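Local coordinates for protein-glutamine gamma-glutamyltransferase (Pagrus major, PDB 1G0D) that catalyses calcium-dependent acyl transfer from protein-bound glutamine to primary amines, probably including lysine side chains, so cross-linking or aminating proteins, at residues 167-172 against 581-586. Numbering follows the deposited sequence.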
loop_
_atom_site.group_PDB
_atom_site.type_symbol
_atom_site.label_atom_id
_atom_site.label_comp_id
_atom_site.label_asym_id
_atom_site.label_seq_id
_atom_site.Cartn_x
_atom_site.Cartn_y
_atom_site.Cartn_z
ATOM N N TRP A 167 14.115 -5.813 -8.711
ATOM C CA TRP A 167 13.368 -6.613 -9.686
ATOM C C TRP A 167 13.933 -7.966 -10.006
ATOM O O TRP A 167 13.205 -8.826 -10.501
ATOM C CB TRP A 167 13.210 -5.869 -10.988
ATOM C CG TRP A 167 14.509 -5.591 -11.572
ATOM C CD1 TRP A 167 15.225 -4.454 -11.443
ATOM C CD2 TRP A 167 15.301 -6.481 -12.342
ATOM N NE1 TRP A 167 16.425 -4.572 -12.089
ATOM C CE2 TRP A 167 16.495 -5.813 -12.651
ATOM C CE3 TRP A 167 15.118 -7.778 -12.804
ATOM C CZ2 TRP A 167 17.498 -6.394 -13.399
ATOM C CZ3 TRP A 167 16.116 -8.359 -13.547
ATOM C CH2 TRP A 167 17.290 -7.673 -13.839
ATOM N N ASP A 168 15.229 -8.149 -9.766
ATOM C CA ASP A 168 15.883 -9.431 -10.033
ATOM C C ASP A 168 16.026 -10.208 -8.737
ATOM O O ASP A 168 16.468 -11.343 -8.734
ATOM C CB ASP A 168 17.273 -9.218 -10.657
ATOM C CG ASP A 168 18.110 -8.185 -9.901
ATOM O OD1 ASP A 168 17.551 -7.398 -9.106
ATOM O OD2 ASP A 168 19.344 -8.149 -10.106
ATOM N N TYR A 169 15.627 -9.601 -7.635
ATOM C CA TYR A 169 15.764 -10.235 -6.341
ATOM C C TYR A 169 14.644 -9.668 -5.454
ATOM O O TYR A 169 14.873 -8.833 -4.573
ATOM C CB TYR A 169 17.184 -9.913 -5.829
ATOM C CG TYR A 169 17.661 -10.565 -4.542
ATOM C CD1 TYR A 169 16.842 -11.417 -3.796
ATOM C CD2 TYR A 169 18.916 -10.247 -4.022
ATOM C CE1 TYR A 169 17.271 -11.935 -2.533
ATOM C CE2 TYR A 169 19.354 -10.747 -2.778
ATOM C CZ TYR A 169 18.526 -11.587 -2.033
ATOM O OH TYR A 169 18.951 -12.027 -0.791
ATOM N N ILE A 170 13.425 -10.154 -5.718
ATOM C CA ILE A 170 12.200 -9.745 -5.026
ATOM C C ILE A 170 11.976 -10.392 -3.671
ATOM O O ILE A 170 12.083 -11.598 -3.533
ATOM C CB ILE A 170 10.962 -10.072 -5.885
ATOM C CG1 ILE A 170 11.059 -9.354 -7.228
ATOM C CG2 ILE A 170 9.693 -9.685 -5.158
ATOM C CD1 ILE A 170 9.917 -9.620 -8.101
ATOM N N ARG A 171 11.654 -9.585 -2.677
ATOM C CA ARG A 171 11.383 -10.102 -1.345
ATOM C C ARG A 171 9.939 -9.721 -0.965
ATOM O O ARG A 171 9.365 -8.777 -1.502
ATOM C CB ARG A 171 12.399 -9.533 -0.336
ATOM C CG ARG A 171 11.817 -9.081 1.049
ATOM C CD ARG A 171 12.773 -8.122 1.842
ATOM N NE ARG A 171 12.888 -8.449 3.273
ATOM C CZ ARG A 171 13.078 -7.551 4.256
ATOM N NH1 ARG A 171 13.177 -6.236 3.980
ATOM N NH2 ARG A 171 13.167 -7.969 5.522
ATOM N N SER A 172 9.350 -10.476 -0.050
ATOM C CA SER A 172 7.993 -10.203 0.373
ATOM C C SER A 172 7.916 -9.844 1.819
ATOM O O SER A 172 8.606 -10.444 2.658
ATOM C CB SER A 172 7.104 -11.428 0.222
ATOM O OG SER A 172 7.497 -12.231 -0.863
ATOM N N PRO A 581 20.772 -6.530 -2.318
ATOM C CA PRO A 581 20.152 -6.413 -1.004
ATOM C C PRO A 581 20.760 -7.505 -0.064
ATOM O O PRO A 581 20.575 -8.712 -0.272
ATOM C CB PRO A 581 18.667 -6.616 -1.308
ATOM C CG PRO A 581 18.610 -7.265 -2.652
ATOM C CD PRO A 581 19.966 -7.357 -3.225
ATOM N N LEU A 582 21.518 -7.078 0.941
ATOM C CA LEU A 582 22.140 -8.019 1.865
ATOM C C LEU A 582 21.058 -8.458 2.865
ATOM O O LEU A 582 20.416 -7.608 3.490
ATOM C CB LEU A 582 23.320 -7.344 2.585
ATOM C CG LEU A 582 24.727 -7.249 1.969
ATOM C CD1 LEU A 582 24.668 -7.226 0.505
ATOM C CD2 LEU A 582 25.380 -5.993 2.410
ATOM N N SER A 583 20.875 -9.777 3.027
ATOM C CA SER A 583 19.825 -10.332 3.902
ATOM C C SER A 583 19.991 -10.265 5.406
ATOM O O SER A 583 21.101 -10.224 5.901
ATOM C CB SER A 583 19.530 -11.803 3.534
ATOM O OG SER A 583 20.669 -12.565 3.172
ATOM N N THR A 584 18.870 -10.252 6.131
ATOM C CA THR A 584 18.894 -10.262 7.593
ATOM C C THR A 584 18.368 -11.648 7.983
ATOM O O THR A 584 17.675 -12.301 7.199
ATOM C CB THR A 584 18.012 -9.173 8.214
ATOM O OG1 THR A 584 16.785 -9.079 7.487
ATOM C CG2 THR A 584 18.730 -7.820 8.182
ATOM N N PRO A 585 18.691 -12.124 9.190
ATOM C CA PRO A 585 18.169 -13.459 9.495
ATOM C C PRO A 585 16.659 -13.461 9.522
ATOM O O PRO A 585 16.051 -12.418 9.753
ATOM C CB PRO A 585 18.782 -13.793 10.857
ATOM C CG PRO A 585 19.162 -12.461 11.467
ATOM C CD PRO A 585 19.456 -11.540 10.308
ATOM N N GLU A 586 16.066 -14.629 9.267
ATOM C CA GLU A 586 14.620 -14.784 9.282
ATOM C C GLU A 586 14.086 -15.369 10.580
ATOM O O GLU A 586 14.361 -16.520 10.908
ATOM C CB GLU A 586 14.149 -15.658 8.147
ATOM C CG GLU A 586 12.677 -15.425 7.912
ATOM C CD GLU A 586 11.992 -16.556 7.186
ATOM O OE1 GLU A 586 12.688 -17.270 6.408
ATOM O OE2 GLU A 586 10.754 -16.711 7.401
#
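With CG anti to the backbone N (chi1 -174°), Tyr169 swings its ring out from strand 169-176 to Pro581, at the end of strand 573-581. The two side chains cross obliquely, and the CD2-CE2 side of the phenol meets CG and CD of the pyrrolidine ring. Tyr169 CE2 lies 3.6 Å from Pro581 CG; the approach of CD2 to the proline is modelled too short to carry weight. The same CE2 of Tyr169 is 3.5 Å from Pro581 O, and farther out Tyr169 OH passes that oxygen at 3.7 Å without a hydrogen bond. Tyr169 OH also comes within 4.4 Å of Ser583 OG, whose bond goes instead to Pro482 O. Arg171 only brushes the other segment: its NH2 stands 4.3 Å from Thr584 OG1, while its NH1 forms a salt bridge with Asp672 OD1. Asp672 O in turn accepts a hydrogen bond from Thr584 OG1, so one aspartate joins both sides. A glycine in place of Tyr169 has no ring to offer, and would probably leave a gap beside Pro581 and deprive Gln481 of its aromatic neighbour. The contact lies at the surface and ties a two-stranded hairpin to the linker leading into the C-terminal immunoglobulin-like domain. Gln481, Pro482 and Pro581 belong to the GTP site inferred from related transglutaminases, placing Tyr169 at the border of that probable nucleotide pocket.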